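Probable GTP-binding protein EngB (Pyrococcus horikoshii, PDB 2CXX) binds guanine nucleotides as a probable magnesium-dependent GTPase of the EngB family, and is predicted to be needed for normal cell division and septation. Local coordinates at residues D84-V89 against I123-A128. Numbering follows the deposited sequence.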
ATOM      1  N   ASP A  84      -1.779 -11.388   8.444  1.00 10.60           N
ATOM      2  CA  ASP A  84      -2.314 -12.308   7.441  1.00 10.20           C
ATOM      3  C   ASP A  84      -2.200 -11.895   5.983  1.00  9.81           C
ATOM      4  O   ASP A  84      -2.094 -12.757   5.088  1.00 13.17           O
ATOM      5  CB  ASP A  84      -3.783 -12.566   7.754  1.00 10.35           C
ATOM      6  CG  ASP A  84      -3.970 -13.189   9.117  1.00 13.50           C
ATOM      7  OD1 ASP A  84      -4.287 -12.440  10.063  1.00 15.93           O
ATOM      8  OD2 ASP A  84      -3.739 -14.442   9.244  1.00 15.71           O
ATOM      9  N   VAL A  85      -2.325 -10.606   5.732  1.00  9.15           N
ATOM     10  CA  VAL A  85      -2.182 -10.107   4.373  1.00  8.64           C
ATOM     11  C   VAL A  85      -1.790  -8.653   4.436  1.00  9.05           C
ATOM     12  O   VAL A  85      -2.062  -7.991   5.405  1.00  7.50           O
ATOM     13  CB  VAL A  85      -3.519 -10.309   3.572  1.00 10.26           C
ATOM     14  CG1 VAL A  85      -4.607  -9.581   4.255  1.00 14.18           C
ATOM     15  CG2 VAL A  85      -3.334  -9.863   2.076  1.00 12.32           C
ATOM     16  N   ALA A  86      -1.101  -8.154   3.409  1.00  8.01           N
ATOM     17  CA  ALA A  86      -0.684  -6.774   3.327  1.00  9.47           C
ATOM     18  C   ALA A  86      -1.293  -6.153   2.083  1.00  7.24           C
ATOM     19  O   ALA A  86      -1.412  -6.784   1.027  1.00 10.02           O
ATOM     20  CB  ALA A  86       0.926  -6.655   3.258  1.00  9.42           C
ATOM     21  N   VAL A  87      -1.752  -4.915   2.210  1.00  8.40           N
ATOM     22  CA  VAL A  87      -2.238  -4.183   1.044  1.00  7.09           C
ATOM     23  C   VAL A  87      -1.294  -3.006   0.829  1.00  6.99           C
ATOM     24  O   VAL A  87      -1.172  -2.130   1.695  1.00  8.03           O
ATOM     25  CB  VAL A  87      -3.621  -3.603   1.257  1.00  8.16           C
ATOM     26  CG1 VAL A  87      -4.097  -2.810  -0.049  1.00  7.97           C
ATOM     27  CG2 VAL A  87      -4.586  -4.755   1.529  1.00  9.00           C
ATOM     28  N   LEU A  88      -0.573  -3.015  -0.292  1.00  8.31           N
ATOM     29  CA  LEU A  88       0.284  -1.895  -0.607  1.00  8.46           C
ATOM     30  C   LEU A  88      -0.536  -1.044  -1.575  1.00  9.05           C
ATOM     31  O   LEU A  88      -0.898  -1.492  -2.662  1.00  8.83           O
ATOM     32  CB  LEU A  88       1.600  -2.368  -1.293  1.00  9.30           C
ATOM     33  CG  LEU A  88       2.438  -1.292  -2.012  1.00 12.02           C
ATOM     34  CD1 LEU A  88       2.937  -0.196  -1.088  1.00 10.95           C
ATOM     35  CD2 LEU A  88       3.630  -1.966  -2.684  1.00 10.11           C
ATOM     36  N   VAL A  89      -0.806   0.197  -1.179  1.00  7.72           N
ATOM     37  CA  VAL A  89      -1.549   1.133  -2.031  1.00  7.29           C
ATOM     38  C   VAL A  89      -0.552   1.916  -2.849  1.00  8.70           C
ATOM     39  O   VAL A  89       0.369   2.444  -2.290  1.00  9.23           O
ATOM     40  CB  VAL A  89      -2.305   2.113  -1.168  1.00  6.41           C
ATOM     41  CG1 VAL A  89      -3.288   2.887  -2.015  1.00  7.19           C
ATOM     42  CG2 VAL A  89      -3.054   1.341  -0.045  1.00  6.22           C
ATOM     43  N   ILE A 123       4.998 -12.380   3.328  1.00 10.23           N
ATOM     44  CA  ILE A 123       3.680 -11.853   3.608  1.00  9.97           C
ATOM     45  C   ILE A 123       2.891 -11.684   2.313  1.00  9.47           C
ATOM     46  O   ILE A 123       3.328 -10.934   1.431  1.00 10.76           O
ATOM     47  CB  ILE A 123       3.810 -10.478   4.314  1.00  9.78           C
ATOM     48  CG1 ILE A 123       4.368 -10.701   5.717  1.00 13.20           C
ATOM     49  CG2 ILE A 123       2.424  -9.759   4.322  1.00 10.72           C
ATOM     50  CD1 ILE A 123       4.720  -9.365   6.468  1.00 12.33           C
ATOM     51  N   PRO A 124       1.754 -12.390   2.161  1.00 10.75           N
ATOM     52  CA  PRO A 124       0.930 -12.270   0.949  1.00 11.97           C
ATOM     53  C   PRO A 124       0.600 -10.774   0.788  1.00 11.08           C
ATOM     54  O   PRO A 124       0.146 -10.107   1.744  1.00  9.30           O
ATOM     55  CB  PRO A 124      -0.352 -13.060   1.265  1.00 11.55           C
ATOM     56  CG  PRO A 124      -0.054 -13.802   2.474  1.00 15.17           C
ATOM     57  CD  PRO A 124       1.024 -13.099   3.234  1.00 11.53           C
ATOM     58  N   THR A 125       0.806 -10.248  -0.419  1.00  9.58           N
ATOM     59  CA  THR A 125       0.595  -8.824  -0.647  1.00  9.88           C
ATOM     60  C   THR A 125      -0.291  -8.529  -1.823  1.00 11.33           C
ATOM     61  O   THR A 125      -0.087  -9.068  -2.913  1.00 12.69           O
ATOM     62  CB  THR A 125       1.950  -8.134  -0.873  1.00 12.47           C
ATOM     63  OG1 THR A 125       2.773  -8.307   0.285  1.00 10.78           O
ATOM     64  CG2 THR A 125       1.746  -6.617  -1.124  1.00 10.72           C
ATOM     65  N   ILE A 126      -1.279  -7.671  -1.624  1.00 10.11           N
ATOM     66  CA  ILE A 126      -2.143  -7.243  -2.732  1.00  8.76           C
ATOM     67  C   ILE A 126      -1.737  -5.804  -3.026  1.00  9.71           C
ATOM     68  O   ILE A 126      -1.471  -5.040  -2.112  1.00 11.69           O
ATOM     69  CB  ILE A 126      -3.661  -7.295  -2.318  1.00 10.69           C
ATOM     70  CG1 ILE A 126      -4.072  -8.722  -2.044  1.00 10.76           C
ATOM     71  CG2 ILE A 126      -4.530  -6.593  -3.369  1.00 13.95           C
ATOM     72  CD1 ILE A 126      -5.326  -8.820  -1.149  1.00 12.65           C
ATOM     73  N   VAL A 127      -1.569  -5.447  -4.294  1.00  9.26           N
ATOM     74  CA  VAL A 127      -1.256  -4.074  -4.631  1.00 10.16           C
ATOM     75  C   VAL A 127      -2.530  -3.406  -5.091  1.00 10.70           C
ATOM     76  O   VAL A 127      -3.073  -3.787  -6.132  1.00 10.03           O
ATOM     77  CB  VAL A 127      -0.215  -4.001  -5.793  1.00 11.63           C
ATOM     78  CG1 VAL A 127       0.037  -2.522  -6.206  1.00 11.89           C
ATOM     79  CG2 VAL A 127       1.075  -4.700  -5.355  1.00 10.53           C
ATOM     80  N   ALA A 128      -3.011  -2.409  -4.341  1.00 10.05           N
ATOM     81  CA  ALA A 128      -4.205  -1.647  -4.741  1.00 10.61           C
ATOM     82  C   ALA A 128      -3.676  -0.534  -5.678  1.00 10.80           C
ATOM     83  O   ALA A 128      -2.981   0.365  -5.234  1.00 11.41           O
ATOM     84  CB  ALA A 128      -4.874  -1.007  -3.508  1.00 11.12           C
TER
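A86 and I126 lie at the heart of a parallel ladder joining strands 85-91 and 125-130, neighbours in the central sheet of this P-loop GTPase domain. In the parallel pattern, A86 bonds to the two residues flanking its bridge partner T125: its N donates to P124 O, while its O accepts from I126 N at 2.8 Å, the straightest of the four bonds at 169°. L88 N to I126 O and A128 N to L88 O carry the ladder on, the last with its donor tilted 29° from the carbonyl plane. T125 and V127 add CA-H...O contacts to A86 O and L88 O, and V87 one to I126 O.

The buried part, V85 to V89 with I123 and I126 to A128, packs hydrocarbon closely. A86 CB meets I123 CG2 at 3.6 Å, and so small a residue suits a place that L118 of helix 110-120 also touches. Toward helix 171-184, V85 CG2, anti to the backbone N, reaches I126 CD1 at 3.9 Å; V85 also touches V181 and I182 of that helix, and I126 touches R177. Beta-branched V85, V87 and I126 suit extended strands, while small A128 lets V87 CG1 approach its CB to 4.0 Å.

D84, P124 and T125 form the partly exposed side. P124, in the loop just before strand 125-130, sets ring atom CG 3.5 Å from D84 O, a carbonyl that also accepts from R185; lacking an N-H, proline suits a place ahead of the first rung. D84 OD1 is hydrogen-bonded to T3 N on strand 3-8. T125 OG1 donates to I123 O from above the carbonyl plane, while CG2 lies 3.8 Å from A86 O, a threonine serving loop and sheet together.

Backbone polar groups thus pair across the strands and hydrocarbon fills both faces, consistent with a buried sheet core whose C-terminal end adjoins the nucleotide site, where V89 and A128 touch V12 and I163, predicted GTP-binding residues.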